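Local coordinates for putative glutathionylspermidine synthase (Methylobacillus flagellatus, PDB 3N6X), which probably acts as an ATP-dependent ligase of the circularly permuted ATP-grasp family, perhaps a glutathionylspermidine synthase, at residues Val19-Tyr24 with Thr152-Phe157; Phe10-Leu15 with Val75-Ser80; Pro185-Arg190 with Asp468-Lys473; Leu446-Leu451 with Leu456-Ser461. One frame throughout, in Å; residues are numbered along the deposited sequence.

Contact 1: Val19-Tyr24 with Thr152-Phe157; sequences VIRPIY and TGENDF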
# COMPACT_ATOMS: atom_id res chain seq x y z
N VAL A 19 -15.10 -29.01 1.35
CA VAL A 19 -13.75 -29.50 1.05
C VAL A 19 -12.71 -28.39 1.31
O VAL A 19 -12.96 -27.23 0.99
CB VAL A 19 -13.65 -30.02 -0.43
CG1 VAL A 19 -12.39 -30.85 -0.64
CG2 VAL A 19 -14.90 -30.82 -0.82
N ILE A 20 -11.57 -28.75 1.92
CA ILE A 20 -10.49 -27.80 2.19
C ILE A 20 -9.57 -27.73 0.97
O ILE A 20 -9.26 -28.77 0.37
CB ILE A 20 -9.72 -28.19 3.50
CG1 ILE A 20 -10.64 -28.11 4.73
CG2 ILE A 20 -8.46 -27.33 3.70
CD1 ILE A 20 -10.33 -29.14 5.81
N ARG A 21 -9.18 -26.49 0.56
CA ARG A 21 -8.25 -26.29 -0.55
C ARG A 21 -6.88 -26.89 -0.17
O ARG A 21 -6.43 -26.72 0.96
CB ARG A 21 -8.10 -24.79 -0.88
CG ARG A 21 -9.18 -24.27 -1.82
CD ARG A 21 -9.01 -22.79 -2.14
NE ARG A 21 -7.92 -22.55 -3.09
CZ ARG A 21 -6.97 -21.63 -2.92
NH1 ARG A 21 -6.95 -20.88 -1.83
NH2 ARG A 21 -6.02 -21.47 -3.83
N PRO A 22 -6.24 -27.65 -1.09
CA PRO A 22 -4.97 -28.32 -0.75
C PRO A 22 -3.99 -27.50 0.10
O PRO A 22 -3.39 -28.04 1.03
CB PRO A 22 -4.37 -28.68 -2.11
CG PRO A 22 -5.56 -28.89 -2.98
CD PRO A 22 -6.66 -27.98 -2.47
N ILE A 23 -3.86 -26.18 -0.20
CA ILE A 23 -2.93 -25.28 0.50
C ILE A 23 -3.19 -25.15 2.00
O ILE A 23 -2.25 -24.95 2.77
CB ILE A 23 -2.83 -23.89 -0.21
CG1 ILE A 23 -1.54 -23.16 0.20
CG2 ILE A 23 -4.09 -23.03 0.01
CD1 ILE A 23 -1.06 -22.22 -0.72
N TYR A 24 -4.45 -25.29 2.42
CA TYR A 24 -4.84 -25.15 3.83
C TYR A 24 -4.99 -26.51 4.58
O TYR A 24 -5.35 -26.51 5.76
CB TYR A 24 -6.12 -24.35 3.94
CG TYR A 24 -5.91 -22.86 4.05
CD1 TYR A 24 -5.67 -22.25 5.28
CD2 TYR A 24 -5.99 -22.04 2.92
CE1 TYR A 24 -5.52 -20.87 5.39
CE2 TYR A 24 -5.82 -20.65 3.02
CZ TYR A 24 -5.58 -20.08 4.26
OH TYR A 24 -5.42 -18.72 4.36
N THR A 152 -11.14 -12.55 -6.26
CA THR A 152 -12.54 -12.92 -6.50
C THR A 152 -12.68 -14.41 -6.86
O THR A 152 -13.76 -14.98 -6.70
CB THR A 152 -13.22 -11.98 -7.53
OG1 THR A 152 -12.45 -11.95 -8.73
CG2 THR A 152 -13.43 -10.57 -6.99
N GLY A 153 -11.58 -15.01 -7.32
CA GLY A 153 -11.54 -16.42 -7.70
C GLY A 153 -10.20 -17.08 -7.46
O GLY A 153 -9.34 -16.52 -6.76
N GLU A 154 -10.02 -18.30 -8.01
CA GLU A 154 -8.78 -19.09 -7.89
C GLU A 154 -7.63 -18.35 -8.59
O GLU A 154 -6.54 -18.24 -8.02
CB GLU A 154 -8.98 -20.50 -8.50
CG GLU A 154 -7.77 -21.42 -8.39
CD GLU A 154 -7.57 -22.12 -7.06
OE1 GLU A 154 -8.46 -22.01 -6.18
OE2 GLU A 154 -6.53 -22.80 -6.91
N ASN A 155 -7.90 -17.83 -9.79
CA ASN A 155 -6.92 -17.11 -10.59
C ASN A 155 -7.42 -15.69 -10.95
O ASN A 155 -7.10 -15.18 -12.03
CB ASN A 155 -6.57 -17.92 -11.85
N ASP A 156 -8.20 -15.06 -10.04
CA ASP A 156 -8.76 -13.72 -10.27
C ASP A 156 -8.33 -12.70 -9.20
O ASP A 156 -8.71 -12.83 -8.03
CB ASP A 156 -10.29 -13.77 -10.40
CG ASP A 156 -10.78 -14.68 -11.52
OD1 ASP A 156 -10.71 -14.27 -12.70
OD2 ASP A 156 -11.22 -15.81 -11.21
N PHE A 157 -7.54 -11.68 -9.61
CA PHE A 157 -7.07 -10.62 -8.72
C PHE A 157 -7.29 -9.24 -9.32
O PHE A 157 -7.02 -9.04 -10.51
CB PHE A 157 -5.57 -10.80 -8.40
CG PHE A 157 -5.29 -11.83 -7.34
CD1 PHE A 157 -5.28 -11.48 -5.99
CD2 PHE A 157 -5.01 -13.15 -7.68
CE1 PHE A 157 -5.01 -12.44 -5.01
CE2 PHE A 157 -4.74 -14.11 -6.70
CZ PHE A 157 -4.74 -13.75 -5.37
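The carboxylate of Glu154 meets the guanidinium of Arg21 with OE1 nearest NE and the two planes 83° apart, far from the coplanar pairing of a two-pronged salt bridge. The salt bridge is closest between OE1 of Glu154 and NE of Arg21, 3.2 Å. Within it NH2 of Arg21 gives OE2 of Glu154 a weak hydrogen bond of 3.4 Å. The side chains come from opposite directions and span backbones well apart: the CA atoms of Arg21 and Glu154 are 10.3 Å from each other. Glu154 bends at chi2 (81°), which turns its carboxylate toward the arginine. Arg21 has further partners: NH1 bonds the backbone O of Glu12, and NH2 also pairs with Glu83. Arg151 lies close by with like charge, which the two glutamates probably help to balance. Were Arg21 replaced by alanine, Glu154 would probably lose its charged mate and the carbonyl of Glu12 this donor. The arginine is buried and the glutamate exposed. The salt bridge ties the N-terminal loop before helix 25-33 to the turn of a beta hairpin, the one joining antiparallel strands 144-151 and 157-163.

Contact 2: Phe10-Leu15 with Val75-Ser80; sequences FDEMFL and VPRILS
Glu12 and Arg77 form a buried salt bridge in which the direct approach is poorly aimed and a water completes the link. OE2 of Glu12 lies 3.1 Å from both NH2 and NE of Arg77, and the salt bridge is the one to NH2. The two planes are 48° apart, and no direct hydrogen bond results. Water 1 bridges the pair on the OE1 branch. It donates to OE1 of Glu12 at 2.7 Å and to the backbone O of Ile78 at 2.6 Å. It also sits at the guanidinium edge, in plane, as a weak acceptor for NE of Arg77. Both chains bend at chi2, Glu12 at -72° and Arg77 at 85°, and this brings their charged ends together. Glu12 is held further by Ser412, which bonds OE2, and by Arg151, which pairs with OE1. A glutamine in place of Glu12 would probably leave Arg77 and Arg151 without the negative charge that they share. Beside the charged pair, CE of Met13, a selenomethionine, touches CG1 of Val75 at 4.1 Å, the two side chains crossing at about a right angle. Met13 CG also lies 4.2 Å above the centre of the Phe14 ring. OD2 of Asp11 accepts from N of Met13 and from N of Phe14, both at 2.8 Å, and this folds the loop around Glu12. The bond to N of Met13 makes an Asx turn and the one to N of Phe14 an Asx motif. Together they shape the N-terminal loop that lies against strand 77-79 of the mixed beta sheet.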
# COMPACT_ATOMS: atom_id res chain seq x y z
N PHE A 10 -15.77 -16.57 -3.00
CA PHE A 10 -14.63 -17.51 -3.00
C PHE A 10 -13.90 -17.49 -1.65
O PHE A 10 -13.51 -16.43 -1.19
CB PHE A 10 -13.65 -17.18 -4.14
CG PHE A 10 -12.33 -17.91 -4.10
CD1 PHE A 10 -11.23 -17.37 -3.43
CD2 PHE A 10 -12.17 -19.13 -4.74
CE1 PHE A 10 -10.01 -18.05 -3.38
CE2 PHE A 10 -10.94 -19.81 -4.70
CZ PHE A 10 -9.87 -19.27 -4.02
N ASP A 11 -13.73 -18.68 -1.02
CA ASP A 11 -13.00 -18.79 0.24
C ASP A 11 -11.59 -19.31 0.01
O ASP A 11 -11.39 -20.21 -0.82
CB ASP A 11 -13.75 -19.66 1.27
CG ASP A 11 -13.16 -19.59 2.67
OD1 ASP A 11 -13.48 -18.63 3.40
OD2 ASP A 11 -12.36 -20.48 3.02
N GLU A 12 -10.60 -18.75 0.74
CA GLU A 12 -9.20 -19.14 0.62
C GLU A 12 -8.96 -20.59 1.08
O GLU A 12 -8.10 -21.27 0.52
CB GLU A 12 -8.28 -18.18 1.42
CG GLU A 12 -8.42 -16.69 1.09
CD GLU A 12 -7.89 -16.21 -0.26
OE1 GLU A 12 -7.07 -16.93 -0.88
OE2 GLU A 12 -8.23 -15.08 -0.65
N MSE A 13 -9.73 -21.06 2.10
CA MSE A 13 -9.57 -22.42 2.66
C MSE A 13 -10.59 -23.44 2.13
O MSE A 13 -10.19 -24.52 1.71
CB MSE A 13 -9.61 -22.36 4.20
CG MSE A 13 -9.28 -23.69 4.89
SE MSE A 13 -9.58 -23.67 6.83
CE MSE A 13 -8.16 -22.57 7.43
N PHE A 14 -11.91 -23.11 2.20
CA PHE A 14 -12.97 -24.05 1.82
C PHE A 14 -13.45 -23.93 0.37
O PHE A 14 -13.90 -22.86 -0.05
CB PHE A 14 -14.15 -23.97 2.81
CG PHE A 14 -13.74 -24.16 4.25
CD1 PHE A 14 -13.43 -25.42 4.75
CD2 PHE A 14 -13.65 -23.07 5.11
CE1 PHE A 14 -13.04 -25.58 6.08
CE2 PHE A 14 -13.26 -23.23 6.44
CZ PHE A 14 -12.96 -24.49 6.92
N LEU A 15 -13.37 -25.05 -0.39
CA LEU A 15 -13.75 -25.16 -1.80
C LEU A 15 -15.28 -25.09 -2.05
O LEU A 15 -16.02 -24.60 -1.19
CB LEU A 15 -13.17 -26.46 -2.41
CG LEU A 15 -11.79 -26.35 -3.05
CD1 LEU A 15 -11.10 -27.71 -3.08
CD2 LEU A 15 -11.87 -25.76 -4.46
N VAL A 75 -5.25 -16.90 11.95
CA VAL A 75 -5.35 -17.74 10.75
C VAL A 75 -4.63 -17.03 9.60
O VAL A 75 -5.05 -15.93 9.21
CB VAL A 75 -6.81 -18.12 10.38
CG1 VAL A 75 -6.83 -19.18 9.28
CG2 VAL A 75 -7.58 -18.59 11.62
N PRO A 76 -3.48 -17.56 9.13
CA PRO A 76 -2.73 -16.84 8.09
C PRO A 76 -3.43 -16.86 6.73
O PRO A 76 -4.23 -17.76 6.44
CB PRO A 76 -1.40 -17.59 8.03
CG PRO A 76 -1.74 -18.98 8.46
CD PRO A 76 -2.81 -18.82 9.50
N ARG A 77 -3.11 -15.87 5.91
CA ARG A 77 -3.55 -15.81 4.53
C ARG A 77 -2.44 -16.51 3.74
O ARG A 77 -1.34 -15.99 3.64
CB ARG A 77 -3.72 -14.33 4.10
CG ARG A 77 -4.00 -14.13 2.64
CD ARG A 77 -5.47 -14.26 2.34
NE ARG A 77 -5.75 -14.09 0.92
CZ ARG A 77 -5.92 -12.91 0.33
NH1 ARG A 77 -5.80 -11.79 1.03
NH2 ARG A 77 -6.18 -12.84 -0.97
N ILE A 78 -2.68 -17.76 3.31
CA ILE A 78 -1.63 -18.54 2.63
C ILE A 78 -1.76 -18.45 1.12
O ILE A 78 -2.84 -18.65 0.59
CB ILE A 78 -1.58 -20.03 3.12
CG1 ILE A 78 -1.70 -20.12 4.67
CG2 ILE A 78 -0.31 -20.73 2.63
CD1 ILE A 78 -1.91 -21.54 5.23
N LEU A 79 -0.64 -18.16 0.43
CA LEU A 79 -0.58 -18.08 -1.03
C LEU A 79 0.49 -19.03 -1.52
O LEU A 79 1.56 -19.11 -0.93
CB LEU A 79 -0.27 -16.64 -1.50
CG LEU A 79 -1.25 -15.53 -1.03
CD1 LEU A 79 -0.65 -14.15 -1.23
CD2 LEU A 79 -2.60 -15.64 -1.74
N SER A 80 0.21 -19.78 -2.60
CA SER A 80 1.17 -20.72 -3.15
C SER A 80 2.29 -20.01 -3.89
O SER A 80 2.13 -18.84 -4.27
CB SER A 80 0.48 -21.73 -4.08
OG SER A 80 0.03 -21.13 -5.29
O HOH W 1 -5.13 -17.44 0.99

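Contact 3: Pro185-Arg190 with Asp468-Lys473; sequences PELFRR and DTWILK
Trp470 meets Phe188 and Leu187 of helix 185-190 with different parts of its indole. Leu187 comes in the ring plane, at the edge: its CG is 3.5 Å from CH2 of Trp470. Phe188 is placed differently. CZ2 of Trp470 lies over one face of the Phe188 ring, 3.7 Å from CZ of Phe188. The ring centroid of Phe188 is 5.0 Å from that of the six-membered indole ring, and the planes of this inclined aromatic pair stand at 55°. The indole is also anchored from its own strand. NE1 of Trp470 donates to OD2 of Asp468 at 2.8 Å, with OD2 close to the ring plane but the N-H arriving from well above the carboxylate plane. That bond should help to fix the rotation of the indole. OD2 of Asp468 also lies at the edge of the Phe188 ring, 4.0 Å from CZ of Phe188. The same oxygen forms a salt bridge with Arg177, so the buried carboxylate has a charged partner. Helix 170-183 adds Arg177 and Met181 against Phe188, while Tyr27 and Trp30 of helix 25-33 pack on Leu187. Strand 464-471 lies between strand 77-79, parallel to it, and antiparallel strand 446-450; Ile78 of the former touches Trp470.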
# COMPACT_ATOMS: atom_id res chain seq x y z
N PRO A 185 5.70 -21.83 16.54
CA PRO A 185 6.88 -22.26 15.76
C PRO A 185 6.66 -23.57 15.01
O PRO A 185 7.11 -23.71 13.87
CB PRO A 185 7.98 -22.39 16.83
CG PRO A 185 7.26 -22.43 18.14
CD PRO A 185 6.05 -21.59 17.95
N GLU A 186 5.90 -24.51 15.60
CA GLU A 186 5.62 -25.82 15.00
C GLU A 186 4.87 -25.71 13.64
O GLU A 186 5.05 -26.57 12.78
CB GLU A 186 4.88 -26.74 16.00
CG GLU A 186 3.43 -26.35 16.28
CD GLU A 186 3.18 -25.25 17.31
OE1 GLU A 186 4.16 -24.64 17.80
OE2 GLU A 186 2.00 -25.00 17.63
N LEU A 187 4.07 -24.64 13.46
CA LEU A 187 3.31 -24.39 12.23
C LEU A 187 4.26 -24.04 11.07
O LEU A 187 4.03 -24.45 9.93
CB LEU A 187 2.32 -23.24 12.48
CG LEU A 187 1.00 -23.23 11.71
CD1 LEU A 187 0.54 -24.62 11.36
CD2 LEU A 187 -0.05 -22.49 12.50
N PHE A 188 5.35 -23.34 11.37
CA PHE A 188 6.36 -22.96 10.39
C PHE A 188 7.23 -24.15 9.97
O PHE A 188 7.94 -24.07 8.96
CB PHE A 188 7.20 -21.78 10.90
CG PHE A 188 6.43 -20.48 10.88
CD1 PHE A 188 5.56 -20.15 11.92
CD2 PHE A 188 6.50 -19.62 9.79
CE1 PHE A 188 4.82 -18.96 11.89
CE2 PHE A 188 5.77 -18.43 9.75
CZ PHE A 188 4.94 -18.11 10.81
N ARG A 189 7.15 -25.26 10.73
CA ARG A 189 7.87 -26.49 10.40
C ARG A 189 7.05 -27.24 9.34
O ARG A 189 7.63 -27.85 8.43
CB ARG A 189 8.06 -27.35 11.67
CG ARG A 189 8.97 -28.58 11.49
CD ARG A 189 9.05 -29.42 12.77
NE ARG A 189 7.73 -29.90 13.18
CZ ARG A 189 7.19 -29.68 14.37
NH1 ARG A 189 7.88 -29.03 15.31
NH2 ARG A 189 5.98 -30.13 14.65
N ARG A 190 5.70 -27.16 9.42
CA ARG A 190 4.76 -27.83 8.51
C ARG A 190 4.59 -27.13 7.15
O ARG A 190 4.19 -27.78 6.19
CB ARG A 190 3.39 -28.02 9.18
CG ARG A 190 3.47 -28.80 10.50
CD ARG A 190 2.15 -28.77 11.25
NE ARG A 190 1.27 -29.85 10.81
CZ ARG A 190 0.64 -30.68 11.64
NH1 ARG A 190 0.77 -30.55 12.95
NH2 ARG A 190 -0.13 -31.64 11.16
N ASP A 468 -1.33 -12.47 9.17
CA ASP A 468 -0.01 -12.71 8.60
C ASP A 468 -0.24 -13.28 7.20
O ASP A 468 -1.21 -14.01 7.01
CB ASP A 468 0.76 -13.74 9.46
CG ASP A 468 2.20 -14.00 9.05
OD1 ASP A 468 2.72 -13.28 8.16
OD2 ASP A 468 2.82 -14.93 9.62
N THR A 469 0.59 -12.91 6.23
CA THR A 469 0.48 -13.45 4.86
C THR A 469 1.65 -14.37 4.60
O THR A 469 2.81 -13.93 4.65
CB THR A 469 0.38 -12.31 3.81
OG1 THR A 469 -0.65 -11.41 4.17
CG2 THR A 469 0.14 -12.84 2.39
N TRP A 470 1.35 -15.64 4.32
CA TRP A 470 2.37 -16.64 4.05
C TRP A 470 2.53 -16.86 2.56
O TRP A 470 1.56 -17.19 1.88
CB TRP A 470 2.00 -17.97 4.71
CG TRP A 470 2.06 -17.98 6.21
CD1 TRP A 470 2.40 -16.95 7.04
CD2 TRP A 470 1.78 -19.11 7.05
NE1 TRP A 470 2.33 -17.36 8.35
CE2 TRP A 470 1.95 -18.68 8.39
CE3 TRP A 470 1.40 -20.44 6.81
CZ2 TRP A 470 1.77 -19.54 9.48
CZ3 TRP A 470 1.20 -21.29 7.88
CH2 TRP A 470 1.39 -20.84 9.20
N ILE A 471 3.75 -16.70 2.04
CA ILE A 471 4.06 -17.03 0.66
C ILE A 471 4.90 -18.29 0.71
O ILE A 471 5.96 -18.30 1.35
CB ILE A 471 4.72 -15.85 -0.13
CG1 ILE A 471 3.65 -14.81 -0.59
CG2 ILE A 471 5.47 -16.37 -1.37
CD1 ILE A 471 3.06 -13.91 0.46
N LEU A 472 4.38 -19.38 0.13
CA LEU A 472 5.08 -20.66 0.13
C LEU A 472 6.24 -20.68 -0.85
O LEU A 472 6.13 -20.11 -1.93
CB LEU A 472 4.12 -21.83 -0.12
CG LEU A 472 2.95 -21.96 0.88
CD1 LEU A 472 2.29 -23.31 0.76
CD2 LEU A 472 3.41 -21.69 2.35
N LYS A 473 7.38 -21.28 -0.43
CA LYS A 473 8.61 -21.33 -1.24
C LYS A 473 8.49 -22.22 -2.49
O LYS A 473 7.82 -23.25 -2.45
CB LYS A 473 9.81 -21.74 -0.39
CG LYS A 473 10.31 -20.63 0.52
CD LYS A 473 11.53 -21.06 1.31
CE LYS A 473 11.21 -21.36 2.75
NZ LYS A 473 12.40 -21.80 3.51

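Contact 4: Leu446-Leu451 with Leu456-Ser461; sequences LCRVAL and LVVNSS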
# COMPACT_ATOMS: atom_id res chain seq x y z
N LEU A 446 0.88 -7.03 3.61
CA LEU A 446 0.00 -6.71 4.70
C LEU A 446 -1.38 -7.23 4.33
O LEU A 446 -1.88 -6.91 3.26
CB LEU A 446 -0.04 -5.18 4.95
CG LEU A 446 -1.14 -4.68 5.92
CD1 LEU A 446 -0.98 -5.28 7.32
CD2 LEU A 446 -1.17 -3.18 5.98
N CYS A 447 -1.97 -8.07 5.16
CA CYS A 447 -3.32 -8.55 4.92
C CYS A 447 -4.25 -7.96 5.95
O CYS A 447 -3.98 -8.04 7.14
CB CYS A 447 -3.37 -10.08 4.92
SG CYS A 447 -5.03 -10.75 4.73
N ARG A 448 -5.33 -7.32 5.48
CA ARG A 448 -6.33 -6.70 6.35
C ARG A 448 -7.61 -7.49 6.27
O ARG A 448 -7.96 -7.99 5.19
CB ARG A 448 -6.56 -5.25 5.96
CG ARG A 448 -5.37 -4.35 6.26
CD ARG A 448 -5.64 -2.93 5.83
NE ARG A 448 -5.58 -2.78 4.38
CZ ARG A 448 -6.34 -1.93 3.69
NH1 ARG A 448 -7.22 -1.16 4.31
NH2 ARG A 448 -6.21 -1.83 2.37
N VAL A 449 -8.29 -7.65 7.41
CA VAL A 449 -9.52 -8.46 7.46
C VAL A 449 -10.72 -7.66 8.01
O VAL A 449 -10.57 -6.90 8.98
CB VAL A 449 -9.30 -9.81 8.23
CG1 VAL A 449 -8.81 -9.58 9.66
CG2 VAL A 449 -10.55 -10.69 8.21
N ALA A 450 -11.89 -7.81 7.37
CA ALA A 450 -13.14 -7.19 7.82
C ALA A 450 -13.83 -8.19 8.76
O ALA A 450 -14.47 -9.15 8.30
CB ALA A 450 -14.04 -6.88 6.62
N LEU A 451 -13.61 -8.02 10.07
CA LEU A 451 -14.06 -8.95 11.12
C LEU A 451 -15.58 -9.09 11.27
O LEU A 451 -16.07 -10.20 11.47
CB LEU A 451 -13.39 -8.62 12.47
CG LEU A 451 -11.84 -8.71 12.49
CD1 LEU A 451 -11.26 -7.95 13.66
CD2 LEU A 451 -11.36 -10.15 12.50
N LEU A 456 -17.42 -5.26 4.41
CA LEU A 456 -16.36 -5.17 3.40
C LEU A 456 -15.39 -4.06 3.79
O LEU A 456 -14.53 -3.67 3.01
CB LEU A 456 -16.96 -4.91 2.00
CG LEU A 456 -17.88 -6.00 1.47
CD1 LEU A 456 -18.99 -5.42 0.62
CD2 LEU A 456 -17.11 -7.05 0.70
N VAL A 457 -15.52 -3.57 5.03
CA VAL A 457 -14.67 -2.52 5.59
C VAL A 457 -13.46 -3.16 6.31
O VAL A 457 -13.53 -3.48 7.50
CB VAL A 457 -15.47 -1.53 6.50
CG1 VAL A 457 -14.57 -0.41 7.03
CG2 VAL A 457 -16.68 -0.95 5.76
N VAL A 458 -12.36 -3.39 5.55
CA VAL A 458 -11.12 -3.97 6.08
C VAL A 458 -10.37 -2.92 6.90
O VAL A 458 -9.42 -3.25 7.63
CB VAL A 458 -10.23 -4.60 4.98
CG1 VAL A 458 -10.94 -5.77 4.30
CG2 VAL A 458 -9.78 -3.56 3.96
N ASN A 459 -10.80 -1.65 6.77
CA ASN A 459 -10.22 -0.51 7.47
C ASN A 459 -10.41 -0.64 8.99
O ASN A 459 -11.52 -0.92 9.46
CB ASN A 459 -10.84 0.80 6.95
CG ASN A 459 -10.85 0.90 5.43
OD1 ASN A 459 -11.75 0.38 4.75
ND2 ASN A 459 -9.83 1.55 4.87
N SER A 460 -9.31 -0.48 9.74
CA SER A 460 -9.25 -0.62 11.21
C SER A 460 -10.23 0.28 11.98
O SER A 460 -10.52 0.00 13.15
CB SER A 460 -7.82 -0.40 11.70
OG SER A 460 -7.13 0.56 10.92
N SER A 461 -10.74 1.35 11.33
CA SER A 461 -11.68 2.31 11.92
C SER A 461 -13.02 1.66 12.33
O SER A 461 -13.58 2.03 13.37
CB SER A 461 -11.93 3.47 10.97
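Strand 446-450 and the loop 456-461 come close at Ala450 and Val458, whose CA atoms are 4.2 Å apart. They do not pair as strands, and no backbone bond links them. Within 456-461 a weak bond runs from N of Val458 to O of Leu456. Side chains packing on each other and on backbone atoms make the contact. CG2 of Val458 lies 3.5 Å above one face of the Arg448 guanidinium, offset toward its rim. This methyl group sits between the backbone N and the carbonyl carbon of its own residue. The other branch, CG1 of Val458, is 4.0 Å from CB of Ala450. CB of Ala450 also rests 3.5 Å from O of Val457. ND2 of Asn459 lies in plane at the guanidinium edge, 3.8 Å from NH1 of Arg448. This is plain proximity of two nitrogens, not a hydrogen bond. The amide and guanidinium planes are 76° apart. Arg448 bends at chi3 (-74°), which turns its flat end over the valine. A bound glycerol, probably from the crystallisation liquor, lies about 4 Å from the Arg448 side chain. The contact is therefore mainly van der Waals, with Val458 packed on a guanidinium whose charge is met by Asp428 of strand 423-435.

How the contacts relate
Contacts 1 and 2 form one neighbourhood, with centres 6 Å apart. OH of Tyr24 probably bonds O of Pro76, at 2.6 Å. Their segments alternate along the chain. Contacts 2, 3 and 4 share one sheet. Contact 2 passes to contact 3 through a probable bond from N of Leu79 to O of Trp470, 2.8 Å; the centres are 13 Å apart. Contact 4 is nested in the loop closed by contact 3. Contacts 1 and 4 do not touch, with nearest atoms about 8 Å apart. Glycerol is bound near contacts 1, 3 and 4; it probably comes from the crystallisation liquor, and none of the contacts can be assigned to an active site.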